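Long-range contacts in reducing-end xylose-releasing exo-oligoxylanase Rex8A (Paenibacillus barcinonensis, PDB 6SUD), which hydrolyses xylooligosaccharides from their reducing ends, releasing xylose during the breakdown of xylan: residues Lys107-Trp112 and Leu161-His166; Phe133-Phe138 and Glu204-Tyr209; Ser240-Asn245 and Gly257-Phe262; Gln288-Ile293 and Ser333-Gly338. The protein carries 1 engineered substitution. All blocks are in the same frame, centred on the assembly; numbering follows the deposited sequence.

Contact 1 of 4, residues Lys107-Trp112 and Leu161-His166; sequences KDYFAW and LHACLH
Here, in the helical (alpha/alpha)6 barrel of a family 8 glycoside hydrolase, the loop running from helix 85-99 to strand 113-114 is laid against helix 153-170. Lys107 starts the contact with its backbone: its O lies 3.8 Å from Ala163 CB, and the same oxygen accepts a hydrogen bond from Gln167 NE2, one turn further along the helix. Its side chain curls at the far end so that Lys107 NZ comes 3.5 Å from Asp108 OD2, a salt bridge between neighbours. Asp108, at a positive phi of 83°, brings the chain closest to the helix, and its CB meets Ala163 CB at 3.8 Å. A methyl at this position is consistent with so near an approach.

Tyr109 then swings its ring alongside the helix, CG lying beside its own backbone N (chi1 -65°). The CE1 corner does the touching: Cys164 N lies near the ring plane, 3.8 Å from Tyr109 CE1, and Ala163 CB is 3.9 Å from that same carbon. Tyr109 OH passes 3.3 Å from Ala163 O without bonding to it; the hydroxyl is instead hydrogen-bonded to Asp174 O. Beyond this point the loop leaves the helix: Phe110 N is hydrogen-bonded to Glu130 OE2, and Trp112 touches a bound xylose, its CG lying between its own backbone N and carbonyl carbon (chi1 76°).

Contact 2 of 4, residues Phe133-Phe138 and Glu204-Tyr209; sequences FAMALF and ELFAQY
The Phe138 ring takes Tyr209 CB squarely on one face: that carbon stands 3.6 Å from the ring centroid and 11° off the normal, a CH-pi contact over the centre. The Tyr209 and Phe138 rings meet obliquely, their planes 51° apart. At the Phe206 ring, Met135 CA lies in the plane at the edge, while Ala134 CB approaches obliquely, 4.1 Å from Phe206 CZ. The edge of the Tyr209 ring receives Met135 CE, a looser touch at 4.4 Å from Tyr209 CD2.

Met135 reaches across between these groups. Its CG is anti to the backbone N, and bends at the next two torsions bring the thioether across to the other helix. Met135 SD sits 3.9 Å from Phe206 CE1 in an oblique Met-aromatic contact, and Met135 CE presses on Leu205 CB at 3.7 Å. Phe138 and Phe206 cross at about a right angle, with Phe138 CE2 3.9 Å from Phe206 CD1. A backbone oxygen joins this apolar surface: Tyr209 O lies 3.4 Å from Phe138 CE1 and accepts a hydrogen bond from Arg158 NE.

From outside the pair, Trp218 meets Phe206 edge-to-face. The axes of segments 133-138 and 204-209 pass 10.9 Å apart at 57°, a separation bridged by aromatic and methionine side chains, and this is helix-to-helix core packing of the family 8 (alpha/alpha)6 barrel.

Contact 3 of 4, residues Ser240-Asn245 and Gly257-Phe262; sequences SPEYAN and GDFRHF
Two backbone bonds tie these antiparallel loops together. Tyr243 N donates to Phe259 O at 3.0 Å, nearly straight (171°) and along a lone pair, whereas Glu242 N reaches His261 O at 3.2 Å from above the carbonyl plane, bent to 136°. Asp258 OD1 accepts from Arg260 N in an Asx turn, and Arg260 grips that carboxylate in a side-on salt bridge, NE to Asp258 OD1 at 2.8 Å and NH2 to Asp258 OD2. A water sits between Glu242 OE1, Asp258 O and His261 N.

Outward, Tyr243 and Phe259 lie side by side in an offset stack, centroids 4.1 Å apart and planes at 16°. Phe259 CB covers one face of the tyrosine ring, while Tyr243 OH, hydrogen-bonded to His256, stands over the centre of the phenylalanine. An alanine in place of Tyr243 would probably loosen the pairing of the two loops, since both the stack and the His256 bond would go. Ser240 O, buried and without a polar partner, meets the Phe262 ring edge, 3.3 Å from CD1.

The loops border the catalytic site: Glu242 OE2 accepts from the backbone N of Asp265, the probable proton acceptor, consistent with helping to hold that backbone.

Contact 4 of 4, residues Gln288-Ile293 and Ser333-Gly338; sequences QQSNRI and SLAADG
Helix 285-297 of the (alpha/alpha)6 barrel receives here the turn that follows helix 322-331, and the contact divides into a close-packed inner half and a wet outer one. Inside, Ser290 and the two alanines are buried. Ser290 OG comes 3.3 Å from Ala335 CB; its polar partner is Gln286 O, one turn back in its own helix. Ser290 CB rests against the backbone, 3.6 Å from Ala336 N, and the small methyls of Ala335 and Ala336 are consistent with so close a seat on the helix.

Asn291 marks the boundary, its CG beside the backbone N. Its amide lies only 18° from the plane of the Asp337 carboxylate and uses both ends. Asn291 OD1 takes Asp337 N at 2.9 Å along a lone pair, and also a weak bond from Gly338 N at 3.1 Å. Asn291 ND2 gives to Asp337 OD1 at 2.9 Å, arriving above the carboxylate plane. With CG in the crowded position between backbone N and carbonyl carbon (chi1 64°), the Asp337 carboxylate is brought to the same amide that its backbone N meets. A leucine in place of Asn291 would probably leave the turn poorly fixed, because all three of these bonds would be lost.

On the outer side the exposed Gln288 and Asp337 are joined loosely. Gln288 OE1 receives a weak bond from Asn291 ND2 at 3.4 Å, and a water bridges the two side chains, 2.8 Å from Gln288 NE2 and 2.9 Å from Asp337 OD2.

In the fold
The four contacts form two touching pairs. Leu161 of helix 153-170 and Phe110 of the loop both lean on helix 127-144, which joins contacts 1 and 2: Leu161 packs on Ala134 and Phe138, Phe110 on Phe133. Contacts 3 and 4 brush at Phe262 and Ile293. Contact 2, two helices meeting in the interior, is made mainly by apolar side chains, with no side-chain hydrogen bond between the segments; contact 1, also buried, sets a loop on a helix with little polar exchange between the segments. Contact 3 joins two loops beside the catalytic site, combining backbone bonds with an aromatic stack. Contact 4, partly buried and away from the annotated sites, relies on an amide, a carboxylate and water.

Contact 1 of 4, residues Lys107-Trp112 and Leu161-His166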
# COMPACT_ATOMS: atom_id res chain seq x y z
N LYS A 107 7.77 15.32 14.63
CA LYS A 107 6.45 15.94 14.94
C LYS A 107 5.46 15.67 13.79
O LYS A 107 5.80 16.00 12.64
CB LYS A 107 6.62 17.45 15.12
CG LYS A 107 5.37 18.19 15.59
CD LYS A 107 5.64 19.63 15.97
CE LYS A 107 5.70 20.56 14.78
NZ LYS A 107 4.34 20.95 14.33
N ASP A 108 4.30 15.09 14.11
CA ASP A 108 3.16 14.86 13.17
C ASP A 108 3.38 13.59 12.35
O ASP A 108 2.41 13.11 11.75
CB ASP A 108 2.90 16.07 12.27
CG ASP A 108 2.59 17.36 13.02
OD1 ASP A 108 2.17 17.27 14.19
OD2 ASP A 108 2.77 18.45 12.42
N TYR A 109 4.61 13.05 12.32
CA TYR A 109 4.88 11.67 11.82
C TYR A 109 4.40 10.64 12.85
O TYR A 109 4.09 11.00 14.01
CB TYR A 109 6.37 11.44 11.55
CG TYR A 109 7.01 12.26 10.44
CD1 TYR A 109 6.27 12.85 9.43
CD2 TYR A 109 8.39 12.37 10.39
CE1 TYR A 109 6.90 13.54 8.40
CE2 TYR A 109 9.02 13.07 9.38
CZ TYR A 109 8.28 13.65 8.37
OH TYR A 109 8.91 14.33 7.37
N PHE A 110 4.35 9.37 12.44
CA PHE A 110 3.91 8.22 13.27
C PHE A 110 5.12 7.32 13.52
O PHE A 110 5.87 7.06 12.56
CB PHE A 110 2.80 7.44 12.57
CG PHE A 110 1.58 8.28 12.29
CD1 PHE A 110 1.55 9.14 11.20
CD2 PHE A 110 0.49 8.25 13.15
CE1 PHE A 110 0.44 9.93 10.96
CE2 PHE A 110 -0.62 9.03 12.90
CZ PHE A 110 -0.65 9.87 11.80
N ALA A 111 5.33 6.92 14.77
CA ALA A 111 6.35 5.92 15.16
C ALA A 111 6.04 4.64 14.39
O ALA A 111 4.86 4.27 14.31
CB ALA A 111 6.32 5.72 16.66
N TRP A 112 7.02 4.04 13.71
CA TRP A 112 6.71 3.04 12.67
C TRP A 112 6.14 1.78 13.33
O TRP A 112 5.41 1.04 12.66
CB TRP A 112 7.90 2.72 11.76
CG TRP A 112 8.98 1.85 12.32
CD1 TRP A 112 10.09 2.27 12.99
CD2 TRP A 112 9.12 0.42 12.18
NE1 TRP A 112 10.89 1.21 13.30
CE2 TRP A 112 10.32 0.06 12.82
CE3 TRP A 112 8.33 -0.58 11.61
CZ2 TRP A 112 10.76 -1.26 12.89
CZ3 TRP A 112 8.77 -1.88 11.67
CH2 TRP A 112 9.98 -2.21 12.30
N LEU A 161 0.63 15.51 5.59
CA LEU A 161 1.32 15.80 4.30
C LEU A 161 2.10 17.11 4.41
O LEU A 161 3.13 17.24 3.73
CB LEU A 161 0.29 15.86 3.16
CG LEU A 161 -0.36 14.53 2.77
CD1 LEU A 161 -1.17 14.70 1.50
CD2 LEU A 161 0.68 13.43 2.59
N HIS A 162 1.66 18.06 5.24
CA HIS A 162 2.47 19.27 5.56
C HIS A 162 3.83 18.86 6.13
O HIS A 162 4.86 19.33 5.61
CB HIS A 162 1.76 20.21 6.54
CG HIS A 162 2.63 21.36 6.91
ND1 HIS A 162 2.88 22.39 6.04
CD2 HIS A 162 3.37 21.60 8.01
CE1 HIS A 162 3.71 23.24 6.60
NE2 HIS A 162 4.04 22.78 7.81
N ALA A 163 3.84 18.02 7.17
CA ALA A 163 5.08 17.55 7.82
C ALA A 163 5.92 16.77 6.79
O ALA A 163 7.14 16.99 6.72
CB ALA A 163 4.76 16.74 9.05
N CYS A 164 5.28 15.95 5.96
CA CYS A 164 5.95 15.13 4.92
C CYS A 164 6.83 16.01 4.02
O CYS A 164 7.90 15.54 3.62
CB CYS A 164 4.94 14.40 4.05
SG CYS A 164 4.20 12.99 4.91
N LEU A 165 6.39 17.22 3.69
CA LEU A 165 7.15 18.09 2.77
C LEU A 165 7.98 19.13 3.53
O LEU A 165 9.00 19.55 2.97
CB LEU A 165 6.20 18.78 1.79
CG LEU A 165 5.39 17.84 0.89
CD1 LEU A 165 4.71 18.64 -0.21
CD2 LEU A 165 6.28 16.74 0.29
N HIS A 166 7.57 19.53 4.74
CA HIS A 166 8.11 20.75 5.40
C HIS A 166 8.74 20.47 6.76
O HIS A 166 9.08 21.45 7.45
CB HIS A 166 6.99 21.78 5.54
CG HIS A 166 6.41 22.19 4.23
ND1 HIS A 166 7.13 22.92 3.30
CD2 HIS A 166 5.19 21.98 3.69
CE1 HIS A 166 6.36 23.15 2.24
NE2 HIS A 166 5.17 22.58 2.46

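Contact 2 of 4, residues Phe133-Phe138 and Glu204-Tyr209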
# COMPACT_ATOMS: atom_id res chain seq x y z
N PHE A 133 -2.10 6.78 5.46
CA PHE A 133 -2.92 7.46 6.48
C PHE A 133 -3.60 8.65 5.80
O PHE A 133 -4.83 8.79 5.85
CB PHE A 133 -2.09 7.95 7.67
CG PHE A 133 -1.75 6.95 8.75
CD1 PHE A 133 -2.72 6.16 9.35
CD2 PHE A 133 -0.46 6.89 9.26
CE1 PHE A 133 -2.38 5.30 10.38
CE2 PHE A 133 -0.13 6.02 10.30
CZ PHE A 133 -1.10 5.24 10.86
N ALA A 134 -2.80 9.48 5.12
CA ALA A 134 -3.26 10.72 4.48
C ALA A 134 -4.34 10.38 3.44
O ALA A 134 -5.41 11.01 3.46
CB ALA A 134 -2.09 11.43 3.86
N MET A 135 -4.10 9.40 2.57
CA MET A 135 -5.07 9.04 1.51
C MET A 135 -6.35 8.50 2.15
O MET A 135 -7.45 8.89 1.72
CB MET A 135 -4.49 8.00 0.54
CG MET A 135 -5.36 7.78 -0.69
SD MET A 135 -5.24 9.15 -1.88
CE MET A 135 -6.64 10.18 -1.44
N ALA A 136 -6.24 7.62 3.14
CA ALA A 136 -7.43 7.04 3.81
C ALA A 136 -8.24 8.15 4.50
O ALA A 136 -9.50 8.12 4.41
CB ALA A 136 -7.01 5.96 4.76
N LEU A 137 -7.57 9.10 5.15
CA LEU A 137 -8.25 10.22 5.87
C LEU A 137 -8.94 11.14 4.85
O LEU A 137 -10.10 11.57 5.11
CB LEU A 137 -7.23 10.98 6.69
CG LEU A 137 -6.86 10.35 8.03
CD1 LEU A 137 -5.55 10.91 8.53
CD2 LEU A 137 -7.98 10.56 9.04
N PHE A 138 -8.31 11.40 3.72
CA PHE A 138 -8.96 12.19 2.63
C PHE A 138 -10.23 11.48 2.17
O PHE A 138 -11.27 12.13 2.01
CB PHE A 138 -8.03 12.46 1.46
CG PHE A 138 -7.04 13.57 1.69
CD1 PHE A 138 -7.47 14.79 2.20
CD2 PHE A 138 -5.71 13.42 1.35
CE1 PHE A 138 -6.57 15.82 2.43
CE2 PHE A 138 -4.81 14.46 1.57
CZ PHE A 138 -5.24 15.65 2.11
N GLU A 204 -1.57 12.21 -7.25
CA GLU A 204 -2.59 12.91 -8.09
C GLU A 204 -3.71 13.47 -7.21
O GLU A 204 -4.14 14.60 -7.46
CB GLU A 204 -3.24 11.96 -9.09
CG GLU A 204 -2.31 11.53 -10.19
CD GLU A 204 -2.06 12.54 -11.29
OE1 GLU A 204 -2.50 13.71 -11.15
OE2 GLU A 204 -1.45 12.15 -12.30
N LEU A 205 -4.18 12.67 -6.24
CA LEU A 205 -5.28 13.07 -5.32
C LEU A 205 -4.76 14.05 -4.26
O LEU A 205 -5.52 14.95 -3.88
CB LEU A 205 -5.89 11.79 -4.74
CG LEU A 205 -6.52 10.90 -5.79
CD1 LEU A 205 -7.16 9.67 -5.18
CD2 LEU A 205 -7.54 11.67 -6.62
N PHE A 206 -3.51 13.92 -3.84
CA PHE A 206 -2.90 14.92 -2.92
C PHE A 206 -2.84 16.27 -3.62
O PHE A 206 -3.02 17.30 -2.94
CB PHE A 206 -1.51 14.49 -2.46
CG PHE A 206 -1.46 13.23 -1.64
CD1 PHE A 206 -2.61 12.63 -1.14
CD2 PHE A 206 -0.23 12.64 -1.38
CE1 PHE A 206 -2.52 11.47 -0.38
CE2 PHE A 206 -0.15 11.50 -0.61
CZ PHE A 206 -1.29 10.92 -0.10
N ALA A 207 -2.64 16.28 -4.94
CA ALA A 207 -2.58 17.52 -5.74
C ALA A 207 -3.96 18.19 -5.77
O ALA A 207 -4.00 19.38 -6.11
CB ALA A 207 -2.05 17.27 -7.13
N GLN A 208 -5.03 17.45 -5.47
CA GLN A 208 -6.41 17.99 -5.38
C GLN A 208 -6.73 18.39 -3.94
O GLN A 208 -7.49 19.37 -3.76
CB GLN A 208 -7.44 16.94 -5.81
CG GLN A 208 -7.21 16.39 -7.20
CD GLN A 208 -7.80 17.29 -8.26
OE1 GLN A 208 -8.90 17.06 -8.74
NE2 GLN A 208 -7.07 18.35 -8.60
N TYR A 209 -6.28 17.61 -2.95
CA TYR A 209 -6.85 17.65 -1.57
C TYR A 209 -5.89 18.24 -0.53
O TYR A 209 -6.39 18.64 0.54
CB TYR A 209 -7.29 16.26 -1.12
CG TYR A 209 -8.23 15.56 -2.07
CD1 TYR A 209 -9.21 16.26 -2.76
CD2 TYR A 209 -8.15 14.19 -2.27
CE1 TYR A 209 -10.07 15.62 -3.64
CE2 TYR A 209 -9.00 13.54 -3.14
CZ TYR A 209 -9.96 14.26 -3.83
OH TYR A 209 -10.80 13.60 -4.69

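Contact 3 of 4, residues Ser240-Asn245 and Gly257-Phe262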
# COMPACT_ATOMS: atom_id res chain seq x y z
N SER A 240 11.54 -5.80 -9.27
CA SER A 240 12.13 -4.59 -8.67
C SER A 240 12.80 -4.96 -7.36
O SER A 240 12.44 -5.96 -6.72
CB SER A 240 11.10 -3.56 -8.47
OG SER A 240 10.01 -4.09 -7.72
N PRO A 241 13.79 -4.16 -6.93
CA PRO A 241 14.45 -4.37 -5.65
C PRO A 241 13.62 -3.79 -4.50
O PRO A 241 12.81 -2.91 -4.74
CB PRO A 241 15.77 -3.64 -5.85
CG PRO A 241 15.40 -2.47 -6.73
CD PRO A 241 14.31 -2.99 -7.65
N GLU A 242 13.82 -4.31 -3.28
CA GLU A 242 13.13 -3.77 -2.08
C GLU A 242 13.58 -2.32 -1.88
O GLU A 242 12.70 -1.46 -1.77
CB GLU A 242 13.35 -4.67 -0.87
CG GLU A 242 12.58 -5.97 -0.99
CD GLU A 242 12.64 -6.86 0.23
OE1 GLU A 242 13.74 -7.43 0.49
OE2 GLU A 242 11.60 -6.97 0.92
N TYR A 243 14.89 -2.05 -1.86
CA TYR A 243 15.42 -0.66 -1.75
C TYR A 243 16.17 -0.32 -3.03
O TYR A 243 16.91 -1.16 -3.55
CB TYR A 243 16.40 -0.47 -0.60
CG TYR A 243 15.92 -0.80 0.79
CD1 TYR A 243 14.57 -0.97 1.10
CD2 TYR A 243 16.82 -0.92 1.83
CE1 TYR A 243 14.15 -1.28 2.39
CE2 TYR A 243 16.43 -1.23 3.12
CZ TYR A 243 15.09 -1.41 3.41
OH TYR A 243 14.71 -1.71 4.69
N ALA A 244 15.99 0.91 -3.51
CA ALA A 244 16.60 1.38 -4.77
C ALA A 244 17.17 2.78 -4.56
O ALA A 244 16.58 3.56 -3.81
CB ALA A 244 15.58 1.37 -5.87
N ASN A 245 18.28 3.06 -5.24
CA ASN A 245 18.85 4.42 -5.40
C ASN A 245 17.85 5.31 -6.16
O ASN A 245 16.92 4.78 -6.80
CB ASN A 245 20.19 4.34 -6.13
CG ASN A 245 21.22 3.56 -5.34
OD1 ASN A 245 21.39 3.81 -4.16
ND2 ASN A 245 21.90 2.63 -5.97
N GLY A 257 20.21 -5.45 6.60
CA GLY A 257 20.12 -6.57 5.64
C GLY A 257 20.27 -6.17 4.19
O GLY A 257 20.51 -4.98 3.88
N ASP A 258 20.14 -7.17 3.31
CA ASP A 258 20.35 -7.06 1.85
C ASP A 258 18.97 -6.93 1.19
O ASP A 258 18.22 -7.93 1.23
CB ASP A 258 21.11 -8.30 1.35
CG ASP A 258 21.42 -8.30 -0.13
OD1 ASP A 258 20.99 -7.35 -0.84
OD2 ASP A 258 22.11 -9.24 -0.56
N PHE A 259 18.65 -5.75 0.67
CA PHE A 259 17.31 -5.39 0.13
C PHE A 259 17.43 -5.20 -1.39
O PHE A 259 16.59 -4.55 -2.00
CB PHE A 259 16.75 -4.19 0.90
CG PHE A 259 16.41 -4.54 2.33
CD1 PHE A 259 15.16 -5.06 2.64
CD2 PHE A 259 17.33 -4.36 3.35
CE1 PHE A 259 14.85 -5.42 3.95
CE2 PHE A 259 17.01 -4.70 4.66
CZ PHE A 259 15.77 -5.23 4.95
N ARG A 260 18.46 -5.80 -1.99
CA ARG A 260 18.76 -5.62 -3.44
C ARG A 260 17.85 -6.49 -4.30
O ARG A 260 17.85 -6.29 -5.53
CB ARG A 260 20.21 -5.99 -3.70
CG ARG A 260 21.18 -4.99 -3.08
CD ARG A 260 22.63 -5.35 -3.38
NE ARG A 260 22.91 -6.66 -2.82
CZ ARG A 260 24.04 -7.35 -2.97
NH1 ARG A 260 25.03 -6.85 -3.70
NH2 ARG A 260 24.17 -8.54 -2.42
N HIS A 261 17.12 -7.42 -3.69
CA HIS A 261 16.44 -8.52 -4.42
C HIS A 261 14.93 -8.37 -4.38
O HIS A 261 14.43 -7.47 -3.67
CB HIS A 261 16.89 -9.86 -3.85
CG HIS A 261 18.37 -9.96 -3.78
ND1 HIS A 261 19.17 -9.92 -4.91
CD2 HIS A 261 19.20 -10.06 -2.72
CE1 HIS A 261 20.43 -10.01 -4.55
NE2 HIS A 261 20.48 -10.11 -3.21
N PHE A 262 14.24 -9.24 -5.12
CA PHE A 262 12.76 -9.27 -5.19
C PHE A 262 12.24 -10.13 -4.03
O PHE A 262 12.36 -11.37 -4.09
CB PHE A 262 12.28 -9.76 -6.55
CG PHE A 262 10.79 -9.64 -6.74
CD1 PHE A 262 10.21 -8.42 -7.04
CD2 PHE A 262 9.97 -10.74 -6.59
CE1 PHE A 262 8.83 -8.31 -7.21
CE2 PHE A 262 8.60 -10.63 -6.73
CZ PHE A 262 8.03 -9.42 -7.05
O HOH W 1 16.24 -8.44 -0.93

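Contact 4 of 4, residues Gln288-Ile293 and Ser333-Gly338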
# COMPACT_ATOMS: atom_id res chain seq x y z
N GLN A 288 2.73 -2.99 -20.13
CA GLN A 288 3.85 -3.90 -20.47
C GLN A 288 4.51 -4.41 -19.18
O GLN A 288 4.76 -5.62 -19.10
CB GLN A 288 4.80 -3.23 -21.47
CG GLN A 288 4.10 -2.84 -22.78
CD GLN A 288 3.26 -3.92 -23.42
OE1 GLN A 288 3.55 -5.12 -23.31
NE2 GLN A 288 2.17 -3.53 -24.06
N GLN A 289 4.73 -3.54 -18.19
CA GLN A 289 5.28 -3.91 -16.86
C GLN A 289 4.39 -4.99 -16.24
O GLN A 289 4.92 -5.99 -15.77
CB GLN A 289 5.37 -2.69 -15.93
CG GLN A 289 5.56 -3.05 -14.46
CD GLN A 289 6.83 -3.80 -14.18
OE1 GLN A 289 7.79 -3.76 -14.95
NE2 GLN A 289 6.84 -4.52 -13.06
N SER A 290 3.07 -4.79 -16.24
CA SER A 290 2.11 -5.78 -15.71
C SER A 290 2.22 -7.11 -16.48
O SER A 290 2.26 -8.16 -15.83
CB SER A 290 0.72 -5.21 -15.69
OG SER A 290 0.70 -4.01 -14.94
N ASN A 291 2.24 -7.08 -17.81
CA ASN A 291 2.40 -8.30 -18.65
C ASN A 291 3.70 -9.05 -18.28
O ASN A 291 3.68 -10.30 -18.27
CB ASN A 291 2.38 -7.96 -20.15
CG ASN A 291 1.04 -7.45 -20.64
OD1 ASN A 291 0.01 -7.68 -20.02
ND2 ASN A 291 1.03 -6.77 -21.77
N ARG A 292 4.79 -8.32 -18.06
CA ARG A 292 6.14 -8.90 -17.83
C ARG A 292 6.16 -9.65 -16.52
O ARG A 292 6.58 -10.83 -16.53
CB ARG A 292 7.25 -7.84 -17.76
CG ARG A 292 7.60 -7.29 -19.12
CD ARG A 292 8.86 -6.47 -19.18
NE ARG A 292 8.85 -5.88 -20.53
CZ ARG A 292 8.79 -4.58 -20.82
NH1 ARG A 292 8.77 -3.66 -19.86
NH2 ARG A 292 8.79 -4.19 -22.08
N ILE A 293 5.72 -9.01 -15.44
CA ILE A 293 5.78 -9.69 -14.12
C ILE A 293 4.84 -10.90 -14.15
O ILE A 293 5.24 -11.93 -13.62
CB ILE A 293 5.55 -8.74 -12.93
CG1 ILE A 293 6.18 -9.33 -11.67
CG2 ILE A 293 4.08 -8.39 -12.77
CD1 ILE A 293 6.07 -8.46 -10.43
N SER A 333 -3.57 -7.66 -13.13
CA SER A 333 -4.60 -7.90 -14.17
C SER A 333 -5.46 -6.64 -14.41
O SER A 333 -6.10 -6.59 -15.49
CB SER A 333 -5.42 -9.10 -13.86
OG SER A 333 -4.62 -10.27 -14.01
N LEU A 334 -5.48 -5.66 -13.50
CA LEU A 334 -6.11 -4.35 -13.80
C LEU A 334 -5.44 -3.71 -15.03
O LEU A 334 -6.13 -2.93 -15.71
CB LEU A 334 -6.05 -3.40 -12.60
CG LEU A 334 -7.06 -3.65 -11.49
CD1 LEU A 334 -6.73 -2.81 -10.26
CD2 LEU A 334 -8.47 -3.40 -11.95
N ALA A 335 -4.16 -4.00 -15.29
CA ALA A 335 -3.39 -3.34 -16.37
C ALA A 335 -2.97 -4.33 -17.46
O ALA A 335 -2.94 -3.94 -18.63
CB ALA A 335 -2.20 -2.63 -15.79
N ALA A 336 -2.62 -5.56 -17.09
CA ALA A 336 -2.09 -6.58 -18.03
C ALA A 336 -3.18 -6.90 -19.07
O ALA A 336 -4.37 -6.98 -18.70
CB ALA A 336 -1.65 -7.81 -17.29
N ASP A 337 -2.78 -7.06 -20.32
CA ASP A 337 -3.68 -7.52 -21.42
C ASP A 337 -3.06 -8.75 -22.10
O ASP A 337 -3.47 -9.08 -23.24
CB ASP A 337 -3.92 -6.40 -22.41
CG ASP A 337 -2.66 -5.96 -23.14
OD1 ASP A 337 -1.60 -6.58 -22.89
OD2 ASP A 337 -2.75 -5.01 -23.93
N GLY A 338 -2.10 -9.40 -21.42
CA GLY A 338 -1.36 -10.56 -21.96
C GLY A 338 -2.10 -11.87 -21.71
O GLY A 338 -3.23 -11.86 -21.21
O HOH W 2 -0.31 -4.16 -25.29